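Local coordinates for protein zinc peptidase (Vibrio cholerae, PDB 2GU1) that hydrolyses the peptide cross-links between peptidoglycan strands as a zinc-dependent endopeptidase, probably allowing new glycan to be inserted as the cell wall expands, at residues 64-69 against 76-81; 208-213 against 237-242; 150-155 against 163-168. All blocks are in the same frame, centred on the assembly; numbering follows the deposited sequence.

Contact 1 of 3, residues 64-69 against 76-81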
loop_
_atom_site.group_PDB
_atom_site.type_symbol
_atom_site.label_atom_id
_atom_site.label_comp_id
_atom_site.label_asym_id
_atom_site.label_seq_id
_atom_site.Cartn_x
_atom_site.Cartn_y
_atom_site.Cartn_z
ATOM N N LEU A 64 -16.155 -8.736 -22.384
ATOM C CA LEU A 64 -14.927 -8.090 -21.925
ATOM C C LEU A 64 -13.677 -8.773 -22.468
ATOM O O LEU A 64 -13.477 -9.965 -22.260
ATOM C CB LEU A 64 -14.874 -8.097 -20.393
ATOM C CG LEU A 64 -13.743 -7.301 -19.738
ATOM C CD1 LEU A 64 -14.007 -5.813 -19.918
ATOM C CD2 LEU A 64 -13.658 -7.645 -18.261
ATOM N N SER A 65 -12.837 -8.012 -23.159
ATOM C CA SER A 65 -11.602 -8.555 -23.710
ATOM C C SER A 65 -10.396 -7.965 -22.977
ATOM O O SER A 65 -9.319 -8.558 -22.949
ATOM C CB SER A 65 -11.498 -8.244 -25.204
ATOM O OG SER A 65 -11.373 -6.854 -25.424
ATOM N N ARG A 66 -10.584 -6.785 -22.394
ATOM C CA ARG A 66 -9.522 -6.128 -21.650
ATOM C C ARG A 66 -10.035 -5.044 -20.713
ATOM O O ARG A 66 -10.913 -4.256 -21.077
ATOM C CB ARG A 66 -8.503 -5.509 -22.600
ATOM C CG ARG A 66 -7.600 -4.510 -21.908
ATOM C CD ARG A 66 -6.578 -3.924 -22.853
ATOM N NE ARG A 66 -5.542 -4.895 -23.178
ATOM C CZ ARG A 66 -4.520 -4.648 -23.987
ATOM N NH1 ARG A 66 -4.400 -3.457 -24.559
ATOM N NH2 ARG A 66 -3.611 -5.588 -24.216
ATOM N N LEU A 67 -9.464 -5.014 -19.511
ATOM C CA LEU A 67 -9.802 -4.028 -18.486
ATOM C C LEU A 67 -8.546 -3.235 -18.144
ATOM O O LEU A 67 -7.487 -3.824 -17.898
ATOM C CB LEU A 67 -10.304 -4.723 -17.212
ATOM C CG LEU A 67 -10.325 -3.868 -15.939
ATOM C CD1 LEU A 67 -11.453 -2.857 -16.029
ATOM C CD2 LEU A 67 -10.505 -4.756 -14.707
ATOM N N ILE A 68 -8.657 -1.909 -18.135
ATOM C CA ILE A 68 -7.525 -1.061 -17.780
ATOM C C ILE A 68 -7.935 -0.262 -16.543
ATOM O O ILE A 68 -8.934 0.474 -16.563
ATOM C CB ILE A 68 -7.139 -0.066 -18.908
ATOM C CG1 ILE A 68 -6.789 -0.819 -20.197
ATOM C CG2 ILE A 68 -5.916 0.745 -18.494
ATOM C CD1 ILE A 68 -7.999 -1.348 -20.929
ATOM N N TYR A 69 -7.181 -0.438 -15.464
ATOM C CA TYR A 69 -7.444 0.272 -14.221
ATOM C C TYR A 69 -6.447 1.423 -14.136
ATOM O O TYR A 69 -5.261 1.227 -13.860
ATOM C CB TYR A 69 -7.312 -0.693 -13.023
ATOM C CG TYR A 69 -7.269 -0.055 -11.642
ATOM C CD1 TYR A 69 -7.900 1.169 -11.380
ATOM C CD2 TYR A 69 -6.611 -0.695 -10.587
ATOM C CE1 TYR A 69 -7.871 1.741 -10.093
ATOM C CE2 TYR A 69 -6.579 -0.143 -9.309
ATOM C CZ TYR A 69 -7.209 1.075 -9.067
ATOM O OH TYR A 69 -7.157 1.612 -7.805
ATOM N N LYS A 76 -1.130 2.438 -14.490
ATOM C CA LYS A 76 -2.298 1.647 -14.841
ATOM C C LYS A 76 -2.023 0.145 -14.826
ATOM O O LYS A 76 -0.934 -0.302 -15.188
ATOM C CB LYS A 76 -2.811 2.058 -16.224
ATOM C CG LYS A 76 -1.779 1.917 -17.329
ATOM C CD LYS A 76 -2.306 2.448 -18.655
ATOM C CE LYS A 76 -1.241 2.361 -19.742
ATOM N NZ LYS A 76 -1.705 2.952 -21.034
ATOM N N ALA A 77 -3.026 -0.616 -14.395
ATOM C CA ALA A 77 -2.968 -2.071 -14.337
ATOM C C ALA A 77 -3.794 -2.551 -15.528
ATOM O O ALA A 77 -4.944 -2.144 -15.687
ATOM C CB ALA A 77 -3.586 -2.573 -13.034
ATOM N N ILE A 78 -3.209 -3.402 -16.362
ATOM C CA ILE A 78 -3.889 -3.898 -17.552
ATOM C C ILE A 78 -4.222 -5.386 -17.445
ATOM O O ILE A 78 -3.331 -6.222 -17.284
ATOM C CB ILE A 78 -3.006 -3.660 -18.779
ATOM C CG1 ILE A 78 -2.611 -2.183 -18.830
ATOM C CG2 ILE A 78 -3.734 -4.097 -20.046
ATOM C CD1 ILE A 78 -1.487 -1.875 -19.796
ATOM N N TYR A 79 -5.513 -5.705 -17.526
ATOM C CA TYR A 79 -5.988 -7.085 -17.433
ATOM C C TYR A 79 -6.459 -7.526 -18.821
ATOM O O TYR A 79 -7.492 -7.062 -19.319
ATOM C CB TYR A 79 -7.134 -7.177 -16.415
ATOM C CG TYR A 79 -6.738 -6.754 -15.005
ATOM C CD1 TYR A 79 -6.373 -7.701 -14.047
ATOM C CD2 TYR A 79 -6.679 -5.398 -14.646
ATOM C CE1 TYR A 79 -5.957 -7.313 -12.758
ATOM C CE2 TYR A 79 -6.260 -5.003 -13.366
ATOM C CZ TYR A 79 -5.904 -5.963 -12.429
ATOM O OH TYR A 79 -5.504 -5.575 -11.161
ATOM N N THR A 80 -5.703 -8.433 -19.435
ATOM C CA THR A 80 -6.018 -8.906 -20.780
ATOM C C THR A 80 -6.518 -10.343 -20.856
ATOM O O THR A 80 -5.936 -11.243 -20.248
ATOM C CB THR A 80 -4.789 -8.770 -21.693
ATOM O OG1 THR A 80 -4.359 -7.404 -21.704
ATOM C CG2 THR A 80 -5.123 -9.197 -23.115
ATOM N N ARG A 81 -7.595 -10.552 -21.612
ATOM C CA ARG A 81 -8.157 -11.887 -21.778
ATOM C C ARG A 81 -7.295 -12.708 -22.734
ATOM O O ARG A 81 -6.883 -12.223 -23.789
ATOM C CB ARG A 81 -9.596 -11.819 -22.304
ATOM C CG ARG A 81 -10.201 -13.199 -22.560
ATOM C CD ARG A 81 -11.720 -13.180 -22.626
ATOM N NE ARG A 81 -12.238 -12.333 -23.698
ATOM C CZ ARG A 81 -12.020 -12.534 -24.992
ATOM N NH1 ARG A 81 -11.285 -13.563 -25.396
ATOM N NH2 ARG A 81 -12.540 -11.701 -25.886
#
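T80 OG1 is gripped by two nitrogens of R66: NE lies 3.1 Å and NH2 3.2 Å from that one oxygen. The guanidinium comes side-on, yet OG1 stands 18° out of its plane and both N-H angles are near 140°, so neither bond is straight. CG of R66 is anti to the backbone N, and the chain then bends at chi3, which turns NE toward T80 OG1. One guanidinium face rests on I78, whose CG2 is 3.7 Å from NE, toward the rim of the group.

R81 makes a different bond at the strand end. Its NE gives a hydrogen to L64 O at 3.0 Å, with the oxygen close to the guanidinium plane, while NH2 is taken by a salt bridge to D59. Between these ends L67 and Y79 exchange two N-H...O bonds, Y79 N lying 2.8 Å from L67 O, and Y69 and A77 do the same. On the L67–Y79 face the leucine and tyrosine lie side by side, L67 CD2 3.9 Å from Y79 CD2, and L67 O sits in the ring plane at its edge; Y79 OH reaches D39.

Strand axes 4.7 Å apart and 169° between directions are those of antiparallel neighbours; joined by a short turn they form a beta hairpin, whose strand 64-70 is the central one of the five-stranded LysM-like sheet, with S65 and R66 forming a classic beta bulge opposite M57.

Contact 2 of 3, residues 208-213 against 237-242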
loop_
_atom_site.group_PDB
_atom_site.type_symbol
_atom_site.label_atom_id
_atom_site.label_comp_id
_atom_site.label_asym_id
_atom_site.label_seq_id
_atom_site.Cartn_x
_atom_site.Cartn_y
_atom_site.Cartn_z
ATOM N N LYS A 208 9.337 -18.574 15.549
ATOM C CA LYS A 208 10.389 -19.440 15.021
ATOM C C LYS A 208 9.907 -20.795 14.525
ATOM O O LYS A 208 10.380 -21.300 13.500
ATOM C CB LYS A 208 11.482 -19.646 16.079
ATOM C CG LYS A 208 12.162 -18.357 16.527
ATOM C CD LYS A 208 13.349 -18.639 17.443
ATOM C CE LYS A 208 14.035 -17.352 17.868
ATOM N NZ LYS A 208 15.235 -17.614 18.718
ATOM N N ALA A 209 8.962 -21.385 15.238
ATOM C CA ALA A 209 8.456 -22.700 14.855
ATOM C C ALA A 209 7.880 -22.777 13.441
ATOM O O ALA A 209 7.888 -23.843 12.824
ATOM C CB ALA A 209 7.401 -23.164 15.871
ATOM N N TYR A 210 7.406 -21.656 12.907
ATOM C CA TYR A 210 6.786 -21.674 11.580
ATOM C C TYR A 210 7.461 -20.789 10.530
ATOM O O TYR A 210 6.835 -20.386 9.544
ATOM C CB TYR A 210 5.318 -21.270 11.723
ATOM C CG TYR A 210 4.600 -22.004 12.838
ATOM C CD1 TYR A 210 4.510 -23.398 12.836
ATOM C CD2 TYR A 210 4.005 -21.308 13.891
ATOM C CE1 TYR A 210 3.843 -24.077 13.853
ATOM C CE2 TYR A 210 3.330 -21.978 14.914
ATOM C CZ TYR A 210 3.252 -23.361 14.886
ATOM O OH TYR A 210 2.565 -24.033 15.873
ATOM N N ARG A 211 8.743 -20.507 10.732
ATOM C CA ARG A 211 9.470 -19.649 9.812
ATOM C C ARG A 211 9.981 -20.354 8.553
ATOM O O ARG A 211 10.616 -19.734 7.702
ATOM C CB ARG A 211 10.600 -18.934 10.571
ATOM C CG ARG A 211 10.055 -18.011 11.661
ATOM C CD ARG A 211 11.106 -17.183 12.413
ATOM N NE ARG A 211 10.440 -16.300 13.369
ATOM C CZ ARG A 211 11.045 -15.580 14.308
ATOM N NH1 ARG A 211 12.363 -15.623 14.444
ATOM N NH2 ARG A 211 10.323 -14.817 15.124
ATOM N N GLN A 212 9.684 -21.644 8.416
ATOM C CA GLN A 212 10.109 -22.366 7.220
ATOM C C GLN A 212 9.414 -21.748 6.006
ATOM O O GLN A 212 8.183 -21.645 5.971
ATOM C CB GLN A 212 9.735 -23.851 7.303
ATOM C CG GLN A 212 9.992 -24.602 6.000
ATOM C CD GLN A 212 9.538 -26.052 6.033
ATOM O OE1 GLN A 212 9.611 -26.758 5.024
ATOM N NE2 GLN A 212 9.071 -26.506 7.191
ATOM N N ILE A 213 10.201 -21.328 5.022
ATOM C CA ILE A 213 9.652 -20.734 3.808
ATOM C C ILE A 213 9.412 -21.835 2.773
ATOM O O ILE A 213 10.346 -22.512 2.345
ATOM C CB ILE A 213 10.621 -19.675 3.230
ATOM C CG1 ILE A 213 10.805 -18.540 4.241
ATOM C CG2 ILE A 213 10.084 -19.129 1.920
ATOM C CD1 ILE A 213 11.856 -17.515 3.836
ATOM N N PHE A 237 5.112 -18.923 4.463
ATOM C CA PHE A 237 5.619 -19.567 5.681
ATOM C C PHE A 237 4.759 -20.788 6.002
ATOM O O PHE A 237 3.533 -20.771 5.816
ATOM C CB PHE A 237 5.600 -18.585 6.863
ATOM C CG PHE A 237 6.593 -17.464 6.736
ATOM C CD1 PHE A 237 7.961 -17.715 6.813
ATOM C CD2 PHE A 237 6.164 -16.160 6.507
ATOM C CE1 PHE A 237 8.888 -16.683 6.663
ATOM C CE2 PHE A 237 7.076 -15.118 6.356
ATOM C CZ PHE A 237 8.444 -15.377 6.433
ATOM N N ALA A 238 5.409 -21.853 6.471
ATOM C CA ALA A 238 4.733 -23.104 6.786
ATOM C C ALA A 238 3.987 -23.053 8.111
ATOM O O ALA A 238 4.429 -23.629 9.109
ATOM C CB ALA A 238 5.744 -24.246 6.802
ATOM N N THR A 239 2.852 -22.371 8.119
ATOM C CA THR A 239 2.048 -22.242 9.329
ATOM C C THR A 239 0.837 -23.155 9.349
ATOM O O THR A 239 0.186 -23.369 8.328
ATOM C CB THR A 239 1.494 -20.816 9.492
ATOM O OG1 THR A 239 0.837 -20.426 8.278
ATOM C CG2 THR A 239 2.596 -19.843 9.813
ATOM N N PRO A 240 0.527 -23.723 10.521
ATOM C CA PRO A 240 -0.642 -24.594 10.625
ATOM C C PRO A 240 -1.809 -23.608 10.687
ATOM O O PRO A 240 -1.606 -22.451 11.048
ATOM C CB PRO A 240 -0.454 -25.280 11.978
ATOM C CG PRO A 240 1.028 -25.198 12.225
ATOM C CD PRO A 240 1.360 -23.818 11.730
ATOM N N ILE A 241 -3.011 -24.038 10.323
ATOM C CA ILE A 241 -4.155 -23.149 10.419
ATOM C C ILE A 241 -4.258 -22.836 11.911
ATOM O O ILE A 241 -4.160 -23.750 12.737
ATOM C CB ILE A 241 -5.452 -23.861 9.967
ATOM C CG1 ILE A 241 -5.334 -24.255 8.495
ATOM C CG2 ILE A 241 -6.652 -22.958 10.199
ATOM C CD1 ILE A 241 -6.525 -25.050 7.947
ATOM N N GLY A 242 -4.422 -21.563 12.260
ATOM C CA GLY A 242 -4.540 -21.193 13.664
ATOM C C GLY A 242 -3.270 -20.640 14.291
ATOM O O GLY A 242 -3.300 -20.132 15.416
#
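An inverse gamma turn centred on A238, just past the zinc-binding D236 in the M23 peptidase region, lies at the middle of this contact with residues 208-213. I213 and F237 form one antiparallel, non-hydrogen-bonded bridge, their CA atoms 4.6 Å apart. Beside it, A238 N donates to Q212 O at 2.8 Å, and a C=O...N angle of 165° puts the donor nearly in line with the carbonyl. The same oxygen receives a CA-H...O contact from F237.

The main side-chain contacts lie at the two ends. Y210 and P240 cross at about a right angle: P240 CD stands over one face of the tyrosine ring, 3.5 Å from its centroid and 23° off the normal, displaced toward the CE1 rim. A209 CB lies over the centre of the opposite face, which sandwiches the ring between alanine and proline. T239 CG2 touches Y210 CB at 3.6 Å. At the other end I213 and F237 run side by side, I213 CG1 3.6 Å from F237 CE1, while R211 O lies in the plane of the phenylalanine ring, at its edge, 3.5 Å from CD1.

With a single conventional hydrogen bond, a CH-pi contact, one carbonyl oxygen at a ring edge and one CA-H...O contact, the chemistry implies that the two loops are joined chiefly by apolar and weakly polar contacts.

Contact 3 of 3, residues 150-155 against 163-168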
loop_
_atom_site.group_PDB
_atom_site.type_symbol
_atom_site.label_atom_id
_atom_site.label_comp_id
_atom_site.label_asym_id
_atom_site.label_seq_id
_atom_site.Cartn_x
_atom_site.Cartn_y
_atom_site.Cartn_z
ATOM N N ILE A 150 8.308 22.446 5.329
ATOM C CA ILE A 150 8.161 21.068 4.883
ATOM C C ILE A 150 8.519 20.964 3.405
ATOM O O ILE A 150 7.901 21.626 2.572
ATOM C CB ILE A 150 6.707 20.595 5.032
ATOM C CG1 ILE A 150 6.184 20.949 6.430
ATOM C CG2 ILE A 150 6.614 19.087 4.770
ATOM C CD1 ILE A 150 6.988 20.329 7.586
ATOM N N LEU A 151 9.510 20.144 3.072
ATOM C CA LEU A 151 9.885 19.974 1.662
ATOM C C LEU A 151 9.174 18.743 1.105
ATOM O O LEU A 151 9.366 17.630 1.597
ATOM C CB LEU A 151 11.402 19.806 1.505
ATOM C CG LEU A 151 11.810 19.653 0.033
ATOM C CD1 LEU A 151 11.594 20.980 -0.674
ATOM C CD2 LEU A 151 13.273 19.233 -0.091
ATOM N N VAL A 152 8.340 18.954 0.088
ATOM C CA VAL A 152 7.595 17.877 -0.542
ATOM C C VAL A 152 7.958 17.753 -2.028
ATOM O O VAL A 152 8.280 18.740 -2.690
ATOM C CB VAL A 152 6.064 18.126 -0.431
ATOM C CG1 VAL A 152 5.276 17.028 -1.141
ATOM C CG2 VAL A 152 5.661 18.211 1.034
ATOM N N LYS A 153 7.925 16.527 -2.526
ATOM C CA LYS A 153 8.190 16.255 -3.927
ATOM C C LYS A 153 6.835 15.904 -4.510
ATOM O O LYS A 153 6.130 15.050 -3.974
ATOM C CB LYS A 153 9.140 15.066 -4.091
ATOM C CG LYS A 153 10.603 15.412 -3.916
ATOM C CD LYS A 153 11.494 14.242 -4.321
ATOM C CE LYS A 153 12.949 14.680 -4.431
ATOM N NZ LYS A 153 13.120 15.742 -5.465
ATOM N N GLN A 154 6.460 16.581 -5.591
ATOM C CA GLN A 154 5.181 16.327 -6.246
ATOM C C GLN A 154 5.419 15.840 -7.665
ATOM O O GLN A 154 6.174 16.451 -8.413
ATOM C CB GLN A 154 4.336 17.600 -6.291
ATOM C CG GLN A 154 3.660 17.959 -4.981
ATOM C CD GLN A 154 2.895 19.267 -5.081
ATOM O OE1 GLN A 154 2.009 19.546 -4.275
ATOM N NE2 GLN A 154 3.246 20.079 -6.070
ATOM N N GLN A 155 4.770 14.743 -8.035
ATOM C CA GLN A 155 4.938 14.208 -9.374
ATOM C C GLN A 155 3.927 14.835 -10.320
ATOM O O GLN A 155 2.745 14.982 -9.992
ATOM C CB GLN A 155 4.780 12.687 -9.364
ATOM C CG GLN A 155 4.936 12.022 -10.724
ATOM C CD GLN A 155 4.793 10.512 -10.635
ATOM O OE1 GLN A 155 3.941 10.007 -9.909
ATOM N NE2 GLN A 155 5.623 9.784 -11.385
ATOM N N GLY A 163 -1.052 13.770 -8.501
ATOM C CA GLY A 163 -1.637 13.526 -7.198
ATOM C C GLY A 163 -0.663 12.763 -6.313
ATOM O O GLY A 163 -0.875 12.629 -5.103
ATOM N N ASN A 164 0.406 12.257 -6.918
ATOM C CA ASN A 164 1.421 11.516 -6.187
ATOM C C ASN A 164 2.390 12.518 -5.560
ATOM O O ASN A 164 2.814 13.465 -6.217
ATOM C CB ASN A 164 2.178 10.580 -7.139
ATOM C CG ASN A 164 1.325 9.408 -7.616
ATOM O OD1 ASN A 164 1.592 8.814 -8.662
ATOM N ND2 ASN A 164 0.301 9.067 -6.844
ATOM N N SER A 165 2.726 12.316 -4.285
ATOM C CA SER A 165 3.648 13.212 -3.590
ATOM C C SER A 165 4.325 12.489 -2.437
ATOM O O SER A 165 3.852 11.444 -1.991
ATOM C CB SER A 165 2.899 14.417 -3.020
ATOM O OG SER A 165 2.070 13.998 -1.950
ATOM N N GLU A 166 5.419 13.068 -1.948
ATOM C CA GLU A 166 6.162 12.480 -0.835
ATOM C C GLU A 166 6.919 13.558 -0.070
ATOM O O GLU A 166 7.581 14.415 -0.668
ATOM C CB GLU A 166 7.151 11.419 -1.346
ATOM C CG GLU A 166 7.794 10.601 -0.227
ATOM C CD GLU A 166 8.638 9.453 -0.745
ATOM O OE1 GLU A 166 9.818 9.680 -1.092
ATOM O OE2 GLU A 166 8.110 8.320 -0.814
ATOM N N ILE A 167 6.792 13.535 1.251
ATOM C CA ILE A 167 7.487 14.494 2.101
ATOM C C ILE A 167 8.930 14.020 2.204
ATOM O O ILE A 167 9.182 12.852 2.522
ATOM C CB ILE A 167 6.873 14.529 3.517
ATOM C CG1 ILE A 167 5.372 14.821 3.420
ATOM C CG2 ILE A 167 7.614 15.535 4.379
ATOM C CD1 ILE A 167 4.685 15.010 4.780
ATOM N N LYS A 168 9.875 14.922 1.953
ATOM C CA LYS A 168 11.286 14.568 1.994
ATOM C C LYS A 168 12.025 15.134 3.199
ATOM O O LYS A 168 12.999 14.543 3.668
ATOM C CB LYS A 168 11.987 15.032 0.704
ATOM C CG LYS A 168 11.306 14.543 -0.577
ATOM C CD LYS A 168 10.809 13.092 -0.446
ATOM C CE LYS A 168 11.621 12.102 -1.286
ATOM N NZ LYS A 168 13.067 12.050 -0.925
#
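K153 and K168 cross obliquely on one side of an antiparallel beta hairpin, their aliphatic parts touching with K153 CG 3.5 Å from K168 CG. The strand axes are 4.5 Å apart and their N-to-C directions differ by 153°, in the five-stranded sheet of the Csd3 second-domain region. K168 is bent at chi2, chi3 and chi4, and its CE comes 3.7 Å from K153 CD. The two ammonium nitrogens nevertheless stay apart, K153 NZ and K168 NZ being 5.9 Å from each other. Their like charges would be expected to repel, an effect probably eased by the salt bridge of K153 NZ to E100. E166, which extends from the same face as K153, sends its carboxylate to R319 instead.

The other face is apolar around I167. V152 and I150 both cross this isoleucine obliquely, but with different branches: I150 CG2 meets I167 CG2 at 3.7 Å, whereas V152 CG2 approaches I167 CG1 at 4.2 Å. CG2 of I167 is anti to its backbone N, and CG1 is anti to the carbonyl carbon (chi1 -55°), which spreads the two branches toward different neighbours. I128 of helix 122-132 packs against both I150 and I167, joining this face to the helix. Farther along, Q154 CG and S165 CB make a looser contact, and Q155 and N164 lie side by side, pointing the same way.

The backbone pairing is antiparallel: K153 and E166 form a hydrogen-bonded pair, exchanging N-H...O bonds in both directions, with V152–I167 and Q154–S165 as the flanking non-hydrogen-bonded pairs. Q155 N bonds to N164 O toward the turn. At the far end K168 N donates to L151 O at 2.8 Å, with an N-H...O angle of 168°.

How the contacts relate
From the N terminus, contact 1 (64-69 with 76-81) closes first, bringing together adjacent strands of the LysM-like sheet across a six-residue connection. Contact 3 (150-155 with 163-168) follows, closing a second hairpin after seven intervening residues in the Csd3 second-domain sheet. Contact 2 (208-213 with 237-242) comes last and spans 23 residues, tying the chain that enters the peptidase sheet to the loop after strand 235-237. The three are in series, none nested or crossed. Contacts 1 and 3 come within about 9 Å at their nearest atoms without touching, while the centres of contacts 2 and 3 are 39 Å apart on opposite sides of the chain's centre.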